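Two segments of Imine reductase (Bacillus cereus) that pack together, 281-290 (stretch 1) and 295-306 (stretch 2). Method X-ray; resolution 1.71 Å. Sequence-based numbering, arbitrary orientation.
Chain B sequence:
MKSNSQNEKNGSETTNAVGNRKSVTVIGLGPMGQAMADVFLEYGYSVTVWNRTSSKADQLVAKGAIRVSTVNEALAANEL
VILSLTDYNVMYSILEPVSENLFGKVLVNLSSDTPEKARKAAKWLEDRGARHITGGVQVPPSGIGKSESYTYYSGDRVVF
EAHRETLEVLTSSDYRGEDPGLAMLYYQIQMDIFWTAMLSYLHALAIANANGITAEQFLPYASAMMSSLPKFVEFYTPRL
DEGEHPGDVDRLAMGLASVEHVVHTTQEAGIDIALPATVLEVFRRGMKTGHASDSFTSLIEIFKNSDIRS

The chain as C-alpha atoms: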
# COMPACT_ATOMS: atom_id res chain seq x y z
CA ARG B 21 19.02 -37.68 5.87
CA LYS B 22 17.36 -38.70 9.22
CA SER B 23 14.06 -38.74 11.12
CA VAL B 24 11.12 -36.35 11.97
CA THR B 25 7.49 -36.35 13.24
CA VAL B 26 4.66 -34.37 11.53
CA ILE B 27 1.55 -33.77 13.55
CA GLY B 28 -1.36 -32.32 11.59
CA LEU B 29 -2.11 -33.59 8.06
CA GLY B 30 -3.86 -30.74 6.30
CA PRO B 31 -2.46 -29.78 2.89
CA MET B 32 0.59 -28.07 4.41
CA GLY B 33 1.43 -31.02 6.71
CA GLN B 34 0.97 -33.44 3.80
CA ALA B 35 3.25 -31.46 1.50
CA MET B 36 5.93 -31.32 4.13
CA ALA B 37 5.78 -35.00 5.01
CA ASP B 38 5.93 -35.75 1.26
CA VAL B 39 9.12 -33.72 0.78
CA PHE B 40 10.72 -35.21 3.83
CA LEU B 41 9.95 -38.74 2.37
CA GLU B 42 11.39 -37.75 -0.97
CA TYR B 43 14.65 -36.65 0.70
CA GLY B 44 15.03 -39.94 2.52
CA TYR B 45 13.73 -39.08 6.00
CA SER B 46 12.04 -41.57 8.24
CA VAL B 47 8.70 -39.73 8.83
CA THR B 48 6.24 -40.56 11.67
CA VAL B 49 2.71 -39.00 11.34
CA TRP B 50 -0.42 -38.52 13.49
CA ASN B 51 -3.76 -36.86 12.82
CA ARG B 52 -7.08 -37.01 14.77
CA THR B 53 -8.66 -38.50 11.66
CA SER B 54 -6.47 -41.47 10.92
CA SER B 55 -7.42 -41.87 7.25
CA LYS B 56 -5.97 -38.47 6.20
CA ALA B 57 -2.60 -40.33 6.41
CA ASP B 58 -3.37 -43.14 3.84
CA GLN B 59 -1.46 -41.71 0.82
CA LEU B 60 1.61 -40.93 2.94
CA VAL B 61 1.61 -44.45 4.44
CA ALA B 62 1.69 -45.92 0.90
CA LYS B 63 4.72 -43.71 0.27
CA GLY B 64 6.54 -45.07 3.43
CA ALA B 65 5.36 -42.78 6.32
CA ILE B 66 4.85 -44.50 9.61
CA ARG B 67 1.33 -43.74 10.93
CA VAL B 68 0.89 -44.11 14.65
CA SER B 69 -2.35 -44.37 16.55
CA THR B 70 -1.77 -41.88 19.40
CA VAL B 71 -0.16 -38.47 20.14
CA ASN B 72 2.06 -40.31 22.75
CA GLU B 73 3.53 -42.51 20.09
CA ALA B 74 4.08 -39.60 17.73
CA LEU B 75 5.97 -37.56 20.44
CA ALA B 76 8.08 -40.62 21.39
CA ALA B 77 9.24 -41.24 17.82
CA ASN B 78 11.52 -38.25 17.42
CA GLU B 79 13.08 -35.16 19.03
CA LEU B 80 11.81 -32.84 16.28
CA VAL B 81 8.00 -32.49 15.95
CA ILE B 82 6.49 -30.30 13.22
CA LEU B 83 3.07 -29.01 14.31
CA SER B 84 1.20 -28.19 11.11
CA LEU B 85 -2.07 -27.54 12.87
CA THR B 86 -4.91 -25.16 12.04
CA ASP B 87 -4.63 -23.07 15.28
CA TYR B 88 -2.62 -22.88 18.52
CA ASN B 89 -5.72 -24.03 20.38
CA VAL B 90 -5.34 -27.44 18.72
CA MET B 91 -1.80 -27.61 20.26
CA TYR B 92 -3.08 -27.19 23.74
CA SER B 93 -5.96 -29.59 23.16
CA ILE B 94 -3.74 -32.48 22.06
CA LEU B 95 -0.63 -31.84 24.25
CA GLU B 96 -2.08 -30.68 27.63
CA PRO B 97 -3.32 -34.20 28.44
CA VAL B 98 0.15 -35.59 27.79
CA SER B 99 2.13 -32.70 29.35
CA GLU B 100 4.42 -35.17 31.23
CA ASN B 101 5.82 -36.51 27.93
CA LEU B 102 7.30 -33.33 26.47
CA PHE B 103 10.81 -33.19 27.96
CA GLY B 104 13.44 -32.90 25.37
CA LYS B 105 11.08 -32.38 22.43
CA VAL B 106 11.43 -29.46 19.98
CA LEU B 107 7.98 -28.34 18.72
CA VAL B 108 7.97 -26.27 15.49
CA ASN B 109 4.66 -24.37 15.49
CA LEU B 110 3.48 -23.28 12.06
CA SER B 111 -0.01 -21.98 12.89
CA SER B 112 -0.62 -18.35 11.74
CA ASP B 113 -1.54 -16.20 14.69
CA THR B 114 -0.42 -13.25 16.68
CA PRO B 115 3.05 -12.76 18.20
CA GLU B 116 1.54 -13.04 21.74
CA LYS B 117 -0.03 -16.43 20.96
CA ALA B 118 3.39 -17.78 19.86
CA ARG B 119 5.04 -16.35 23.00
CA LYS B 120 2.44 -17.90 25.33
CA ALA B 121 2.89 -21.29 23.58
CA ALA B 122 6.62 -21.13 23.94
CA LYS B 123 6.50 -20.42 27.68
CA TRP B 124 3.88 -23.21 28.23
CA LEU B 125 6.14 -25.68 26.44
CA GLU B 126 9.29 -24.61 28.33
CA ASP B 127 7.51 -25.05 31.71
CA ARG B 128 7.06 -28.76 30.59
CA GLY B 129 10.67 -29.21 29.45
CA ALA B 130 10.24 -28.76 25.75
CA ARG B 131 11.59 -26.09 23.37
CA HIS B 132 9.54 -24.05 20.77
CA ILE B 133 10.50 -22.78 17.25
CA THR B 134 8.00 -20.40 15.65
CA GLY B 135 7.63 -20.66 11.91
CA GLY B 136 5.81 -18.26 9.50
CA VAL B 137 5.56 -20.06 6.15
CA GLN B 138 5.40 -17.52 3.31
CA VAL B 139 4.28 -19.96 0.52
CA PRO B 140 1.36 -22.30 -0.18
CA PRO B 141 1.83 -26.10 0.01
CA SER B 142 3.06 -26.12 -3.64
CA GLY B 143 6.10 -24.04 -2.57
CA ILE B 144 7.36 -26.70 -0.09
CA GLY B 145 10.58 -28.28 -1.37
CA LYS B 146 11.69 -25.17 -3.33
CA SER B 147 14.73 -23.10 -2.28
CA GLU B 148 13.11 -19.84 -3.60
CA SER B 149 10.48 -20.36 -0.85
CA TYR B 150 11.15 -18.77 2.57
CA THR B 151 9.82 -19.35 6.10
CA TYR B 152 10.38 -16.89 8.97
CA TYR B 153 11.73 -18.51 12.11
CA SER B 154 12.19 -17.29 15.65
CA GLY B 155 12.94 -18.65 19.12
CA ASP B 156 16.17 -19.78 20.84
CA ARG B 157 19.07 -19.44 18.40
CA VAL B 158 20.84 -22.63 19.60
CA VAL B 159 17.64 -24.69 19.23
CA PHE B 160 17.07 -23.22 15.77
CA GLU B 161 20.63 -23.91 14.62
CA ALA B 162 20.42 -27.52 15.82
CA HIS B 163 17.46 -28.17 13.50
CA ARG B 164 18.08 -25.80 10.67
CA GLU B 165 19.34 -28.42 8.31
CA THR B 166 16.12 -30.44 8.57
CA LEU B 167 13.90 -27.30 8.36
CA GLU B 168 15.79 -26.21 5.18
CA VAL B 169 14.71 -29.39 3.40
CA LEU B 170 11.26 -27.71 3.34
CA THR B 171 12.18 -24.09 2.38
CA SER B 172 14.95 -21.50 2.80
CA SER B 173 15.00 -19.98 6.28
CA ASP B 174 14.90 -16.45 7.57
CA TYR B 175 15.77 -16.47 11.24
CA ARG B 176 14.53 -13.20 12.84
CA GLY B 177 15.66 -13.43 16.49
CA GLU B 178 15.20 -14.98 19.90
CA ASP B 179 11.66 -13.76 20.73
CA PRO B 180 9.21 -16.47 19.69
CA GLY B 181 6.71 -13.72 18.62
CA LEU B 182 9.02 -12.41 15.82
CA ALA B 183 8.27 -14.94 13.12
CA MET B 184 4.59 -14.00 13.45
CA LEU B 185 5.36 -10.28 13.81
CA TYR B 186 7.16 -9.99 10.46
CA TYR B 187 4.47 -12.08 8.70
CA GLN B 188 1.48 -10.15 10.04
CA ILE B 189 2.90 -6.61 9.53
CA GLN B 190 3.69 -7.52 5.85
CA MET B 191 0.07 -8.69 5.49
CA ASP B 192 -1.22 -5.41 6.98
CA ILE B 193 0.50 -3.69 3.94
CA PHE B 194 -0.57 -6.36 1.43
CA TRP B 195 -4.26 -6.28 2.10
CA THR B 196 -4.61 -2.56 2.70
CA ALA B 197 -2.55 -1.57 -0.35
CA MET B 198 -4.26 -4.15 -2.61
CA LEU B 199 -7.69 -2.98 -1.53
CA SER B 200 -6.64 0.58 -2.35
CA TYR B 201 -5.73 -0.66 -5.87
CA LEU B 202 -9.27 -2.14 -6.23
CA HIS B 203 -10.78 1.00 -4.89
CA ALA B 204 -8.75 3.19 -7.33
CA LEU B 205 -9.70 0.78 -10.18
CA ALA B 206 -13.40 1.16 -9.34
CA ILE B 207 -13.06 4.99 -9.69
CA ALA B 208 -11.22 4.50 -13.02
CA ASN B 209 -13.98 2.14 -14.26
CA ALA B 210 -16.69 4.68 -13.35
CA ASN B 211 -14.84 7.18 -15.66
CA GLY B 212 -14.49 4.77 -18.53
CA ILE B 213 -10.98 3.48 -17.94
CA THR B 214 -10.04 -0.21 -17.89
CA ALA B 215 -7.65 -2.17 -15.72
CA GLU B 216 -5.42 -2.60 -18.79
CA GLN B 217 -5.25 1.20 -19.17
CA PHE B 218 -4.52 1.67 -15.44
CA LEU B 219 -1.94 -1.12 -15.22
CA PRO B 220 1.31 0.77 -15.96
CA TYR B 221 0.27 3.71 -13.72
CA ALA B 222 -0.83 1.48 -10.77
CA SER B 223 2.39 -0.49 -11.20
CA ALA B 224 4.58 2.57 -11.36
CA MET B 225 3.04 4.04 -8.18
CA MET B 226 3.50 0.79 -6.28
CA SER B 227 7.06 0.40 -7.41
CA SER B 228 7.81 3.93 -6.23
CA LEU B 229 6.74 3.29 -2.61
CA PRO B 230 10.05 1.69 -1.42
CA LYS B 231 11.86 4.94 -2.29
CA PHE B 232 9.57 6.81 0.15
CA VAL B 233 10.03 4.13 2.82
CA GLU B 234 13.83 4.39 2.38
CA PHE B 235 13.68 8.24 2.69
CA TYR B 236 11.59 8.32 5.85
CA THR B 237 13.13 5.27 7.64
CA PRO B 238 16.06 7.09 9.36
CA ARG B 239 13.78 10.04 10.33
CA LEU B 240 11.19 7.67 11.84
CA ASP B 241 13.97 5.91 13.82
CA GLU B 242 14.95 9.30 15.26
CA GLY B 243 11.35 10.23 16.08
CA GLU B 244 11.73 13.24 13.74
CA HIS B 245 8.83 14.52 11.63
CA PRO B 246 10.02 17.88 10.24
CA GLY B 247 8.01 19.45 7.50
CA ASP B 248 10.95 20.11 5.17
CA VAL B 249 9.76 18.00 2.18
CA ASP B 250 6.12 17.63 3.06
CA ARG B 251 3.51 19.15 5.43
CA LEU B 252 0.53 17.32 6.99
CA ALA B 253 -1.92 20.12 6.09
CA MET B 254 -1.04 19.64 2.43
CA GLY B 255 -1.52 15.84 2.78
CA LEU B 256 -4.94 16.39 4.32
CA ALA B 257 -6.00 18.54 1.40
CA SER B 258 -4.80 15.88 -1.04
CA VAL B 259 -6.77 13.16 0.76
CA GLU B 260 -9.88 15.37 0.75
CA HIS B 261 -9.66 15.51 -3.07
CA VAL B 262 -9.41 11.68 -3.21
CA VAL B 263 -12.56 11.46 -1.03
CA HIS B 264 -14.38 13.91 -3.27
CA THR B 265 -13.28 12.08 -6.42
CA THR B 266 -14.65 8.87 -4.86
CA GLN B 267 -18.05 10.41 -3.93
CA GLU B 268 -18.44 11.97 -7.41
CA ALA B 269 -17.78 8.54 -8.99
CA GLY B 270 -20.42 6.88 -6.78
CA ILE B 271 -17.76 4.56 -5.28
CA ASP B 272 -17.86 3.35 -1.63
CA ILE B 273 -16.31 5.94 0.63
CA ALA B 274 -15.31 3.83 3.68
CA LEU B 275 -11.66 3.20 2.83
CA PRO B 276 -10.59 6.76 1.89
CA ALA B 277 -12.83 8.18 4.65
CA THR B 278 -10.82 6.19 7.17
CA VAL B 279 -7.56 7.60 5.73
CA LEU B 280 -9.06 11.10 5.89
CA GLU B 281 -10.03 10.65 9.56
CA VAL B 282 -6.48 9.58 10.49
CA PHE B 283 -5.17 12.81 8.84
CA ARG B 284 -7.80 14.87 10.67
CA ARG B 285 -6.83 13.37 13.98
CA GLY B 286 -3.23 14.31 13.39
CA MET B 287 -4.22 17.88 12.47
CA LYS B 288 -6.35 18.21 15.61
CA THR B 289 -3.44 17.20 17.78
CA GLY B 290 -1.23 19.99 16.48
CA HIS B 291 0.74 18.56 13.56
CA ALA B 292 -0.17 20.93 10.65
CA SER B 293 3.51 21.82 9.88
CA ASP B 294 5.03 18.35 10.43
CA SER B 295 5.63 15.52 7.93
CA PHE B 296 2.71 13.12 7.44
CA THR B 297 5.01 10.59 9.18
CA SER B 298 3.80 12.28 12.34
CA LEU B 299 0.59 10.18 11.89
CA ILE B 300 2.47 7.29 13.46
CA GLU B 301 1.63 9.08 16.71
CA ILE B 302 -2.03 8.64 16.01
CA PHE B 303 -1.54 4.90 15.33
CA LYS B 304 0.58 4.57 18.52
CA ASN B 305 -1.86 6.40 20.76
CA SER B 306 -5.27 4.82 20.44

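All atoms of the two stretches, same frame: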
# COMPACT_ATOMS: atom_id res chain seq x y z
N GLU B 281 -9.85 10.47 8.13
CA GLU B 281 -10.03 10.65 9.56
C GLU B 281 -8.73 10.50 10.35
O GLU B 281 -8.51 11.16 11.36
CB GLU B 281 -11.13 9.76 10.08
CG GLU B 281 -11.39 9.89 11.62
CD GLU B 281 -11.82 11.29 12.13
OE1 GLU B 281 -12.22 12.19 11.30
OE2 GLU B 281 -11.72 11.48 13.41
N VAL B 282 -7.83 9.65 9.91
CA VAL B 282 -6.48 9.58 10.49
C VAL B 282 -5.78 10.95 10.34
O VAL B 282 -5.19 11.49 11.30
CB VAL B 282 -5.62 8.45 9.88
CG1 VAL B 282 -4.23 8.50 10.45
CG2 VAL B 282 -6.22 7.08 10.16
N PHE B 283 -5.76 11.46 9.11
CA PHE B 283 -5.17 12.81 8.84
C PHE B 283 -5.80 13.88 9.72
O PHE B 283 -5.07 14.71 10.29
CB PHE B 283 -5.31 13.19 7.38
CG PHE B 283 -4.18 12.63 6.49
CD1 PHE B 283 -4.19 11.31 6.08
CD2 PHE B 283 -3.15 13.44 6.08
CE1 PHE B 283 -3.12 10.82 5.37
CE2 PHE B 283 -2.09 12.95 5.29
CZ PHE B 283 -2.12 11.63 4.93
N ARG B 284 -7.11 13.87 9.83
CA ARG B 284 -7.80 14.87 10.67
C ARG B 284 -7.43 14.74 12.13
O ARG B 284 -7.21 15.76 12.80
CB ARG B 284 -9.28 14.84 10.47
CG ARG B 284 -9.72 15.38 9.12
CD ARG B 284 -11.20 15.71 8.97
NE ARG B 284 -11.58 16.81 9.94
CZ ARG B 284 -11.46 18.15 9.76
NH1 ARG B 284 -10.95 18.72 8.62
NH2 ARG B 284 -11.87 18.98 10.75
N ARG B 285 -7.29 13.53 12.63
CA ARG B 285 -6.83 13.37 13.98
C ARG B 285 -5.45 13.89 14.21
O ARG B 285 -5.16 14.48 15.23
CB ARG B 285 -6.96 11.85 14.40
CG ARG B 285 -8.39 11.42 14.55
CD ARG B 285 -8.59 9.92 14.27
NE ARG B 285 -8.00 9.12 15.24
CZ ARG B 285 -7.80 7.78 15.14
NH1 ARG B 285 -8.02 7.00 13.99
NH2 ARG B 285 -7.27 7.28 16.19
N GLY B 286 -4.54 13.73 13.27
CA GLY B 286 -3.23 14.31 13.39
C GLY B 286 -3.24 15.84 13.38
O GLY B 286 -2.45 16.46 14.08
N MET B 287 -4.06 16.43 12.53
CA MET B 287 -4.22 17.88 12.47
C MET B 287 -4.72 18.44 13.80
O MET B 287 -4.15 19.38 14.33
CB MET B 287 -5.15 18.25 11.32
CG MET B 287 -4.56 18.00 9.93
SD MET B 287 -3.11 18.98 9.52
CE MET B 287 -3.81 20.67 9.62
N LYS B 288 -5.73 17.79 14.33
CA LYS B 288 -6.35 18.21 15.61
C LYS B 288 -5.55 17.96 16.83
O LYS B 288 -5.96 18.43 17.93
CB LYS B 288 -7.70 17.60 15.70
CG LYS B 288 -8.76 18.12 14.77
CD LYS B 288 -9.99 17.27 15.12
CE LYS B 288 -11.04 17.46 14.11
NZ LYS B 288 -12.14 16.49 14.44
N THR B 289 -4.42 17.28 16.74
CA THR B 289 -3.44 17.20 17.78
C THR B 289 -2.19 18.02 17.58
O THR B 289 -1.14 17.81 18.17
CB THR B 289 -3.07 15.72 18.09
OG1 THR B 289 -2.70 15.04 16.87
CG2 THR B 289 -4.26 15.05 18.66
N GLY B 290 -2.27 18.97 16.64
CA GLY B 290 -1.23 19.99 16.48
C GLY B 290 -0.09 19.71 15.56
O GLY B 290 1.03 20.16 15.84
N SER B 295 5.78 16.56 8.96
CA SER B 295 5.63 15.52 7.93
C SER B 295 4.43 14.67 8.25
O SER B 295 4.02 14.52 9.47
CB SER B 295 6.85 14.62 7.93
OG SER B 295 6.68 13.57 6.99
N PHE B 296 3.76 14.18 7.22
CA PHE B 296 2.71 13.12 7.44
C PHE B 296 3.18 11.93 8.20
O PHE B 296 2.31 11.20 8.74
CB PHE B 296 2.03 12.74 6.13
CG PHE B 296 2.73 11.63 5.37
CD1 PHE B 296 3.77 11.90 4.50
CD2 PHE B 296 2.29 10.32 5.49
CE1 PHE B 296 4.36 10.87 3.78
CE2 PHE B 296 2.88 9.30 4.79
CZ PHE B 296 3.93 9.57 3.92
N THR B 297 4.48 11.71 8.36
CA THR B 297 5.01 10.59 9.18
C THR B 297 4.60 10.75 10.63
O THR B 297 4.56 9.80 11.38
CB THR B 297 6.51 10.37 9.05
OG1 THR B 297 7.22 11.53 9.49
CG2 THR B 297 6.87 10.04 7.65
N SER B 298 4.27 11.99 11.00
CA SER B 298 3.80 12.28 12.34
C SER B 298 2.51 11.49 12.67
O SER B 298 2.18 11.37 13.87
CB SER B 298 3.55 13.78 12.56
OG SER B 298 2.51 14.32 11.76
N LEU B 299 1.77 11.05 11.67
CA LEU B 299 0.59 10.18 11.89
C LEU B 299 0.89 8.84 12.59
O LEU B 299 -0.05 8.26 13.17
CB LEU B 299 -0.23 9.97 10.64
CG LEU B 299 -0.78 11.22 9.93
CD1 LEU B 299 -1.40 10.92 8.60
CD2 LEU B 299 -1.77 11.93 10.86
N ILE B 300 2.14 8.47 12.68
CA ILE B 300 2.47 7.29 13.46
C ILE B 300 2.12 7.51 14.94
O ILE B 300 1.76 6.58 15.64
CB ILE B 300 3.91 6.85 13.21
CG1 ILE B 300 4.02 5.36 13.60
CG2 ILE B 300 4.85 7.69 13.96
CD1 ILE B 300 5.33 4.71 13.27
N GLU B 301 2.08 8.77 15.36
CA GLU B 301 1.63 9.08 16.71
C GLU B 301 0.18 8.81 16.94
O GLU B 301 -0.19 8.43 18.09
CB GLU B 301 1.94 10.54 17.10
CG GLU B 301 3.42 10.89 16.95
CD GLU B 301 4.42 9.97 17.71
OE1 GLU B 301 4.12 9.49 18.80
OE2 GLU B 301 5.53 9.73 17.19
N ILE B 302 -0.67 8.98 15.92
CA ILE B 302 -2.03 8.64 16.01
C ILE B 302 -2.19 7.10 16.12
O ILE B 302 -3.01 6.62 16.92
CB ILE B 302 -2.84 9.18 14.81
CG1 ILE B 302 -2.83 10.72 14.83
CG2 ILE B 302 -4.26 8.63 14.80
CD1 ILE B 302 -3.42 11.32 16.08
N PHE B 303 -1.45 6.34 15.30
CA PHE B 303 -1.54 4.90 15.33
C PHE B 303 -1.07 4.36 16.71
O PHE B 303 -1.63 3.39 17.22
CB PHE B 303 -0.77 4.29 14.21
CG PHE B 303 -1.35 4.53 12.84
CD1 PHE B 303 -2.71 4.47 12.61
CD2 PHE B 303 -0.55 4.83 11.74
CE1 PHE B 303 -3.24 4.66 11.37
CE2 PHE B 303 -1.10 5.04 10.47
CZ PHE B 303 -2.44 4.91 10.27
N LYS B 304 -0.07 5.03 17.29
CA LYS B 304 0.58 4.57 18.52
C LYS B 304 -0.37 4.78 19.64
O LYS B 304 -0.38 3.97 20.55
CB LYS B 304 1.89 5.35 18.86
CG LYS B 304 3.05 5.05 17.96
N ASN B 305 -1.13 5.88 19.60
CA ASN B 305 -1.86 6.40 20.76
C ASN B 305 -2.94 5.38 20.73
O ASN B 305 -2.63 4.19 20.67
CB ASN B 305 -2.36 7.85 20.54
N SER B 306 -4.20 5.79 20.69
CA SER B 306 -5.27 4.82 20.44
C SER B 306 -4.65 3.41 20.22
O SER B 306 -5.23 2.35 20.58
CB SER B 306 -6.10 5.30 19.24
OG SER B 306 -7.43 4.77 19.19

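The most striking feature of this contact is the way L299 is received by the helix of stretch 1: one of its methyl groups sits almost squarely over an aromatic ring, while the other lies against a glycine. L299 CD1 is 3.6 Å from the centroid of the F283 ring and only 6° off the ring normal, a CH-pi contact in which the slightly polarized methyl C-H bonds face the pi cloud. The second methyl, CD2, reaches the helix backbone, 3.8 Å from G286 CA and 3.5 Å from V282 O. G286 makes this approach possible. A CB built on it with ideal geometry would point toward stretch 2 and lie 2.4 Å from L299 CD2, a clash, so the space a side chain would need is already filled by the leucine.

The backbones are closest at the same place, with G286 CA and L299 CA 5.8 Å apart. Stretch 1 contributes the end of a helix that enters from earlier in the chain, with regular bonds such as G286 N to V282 O at 3.1 Å. After S295, stretch 2 forms a 3-10 segment, 296-298, and continues into a short helix that includes 300-304. The two helices run nearly perpendicular, at 98°, and their axes approach to 9.4 Å. The contact buries 447 Å², both sides summed. No hydrogen bond joins the stretches; the packing rests on apolar and van der Waals contacts.

Around L299, V282 and I302 extend the apolar surface. V282 CG1 lies 4.2 Å from L299 CD1, 4.4 Å from I302 CG2 and 4.0 Å from F303 CZ, so a single methyl touches three side chains of stretch 2. The F303 CB leaves its backbone sideways, but the ring brings its far end closer to the helix. F283 behaves similarly: its CA-to-CB bond points away from stretch 2, yet the ring swings back to meet L299 and, through CE2, F296 CB at 4.2 Å.

I302 has the largest area covered by the partner stretch. Its CG1 packs 3.8 Å from G286 N, and its CD1 reaches T289 OG1 at 3.9 Å. The T289 hydroxyl is also within hydrogen-bonding reach of two carbonyls of stretch 1, 3.0 Å from OG1 to R285 O and 3.1 Å from OG1 to G286 O.

R285 closes the more exposed side of the patch. Its guanidinium lays one face over I302 CG2, 3.6 Å from NH2, and meets S306 CB near the plane of the group, 3.8 Å from the same nitrogen. These are van der Waals contacts: the flat, delocalized guanidinium can cover a methyl with its face while NH1 and NH2 are hydrogen-bonded elsewhere in the structure.

Within stretch 2, the opening turn is secured by S298 OG, which donates to S295 O at 2.8 Å, and by T297 N, which donates to S295 OG at 3.2 Å.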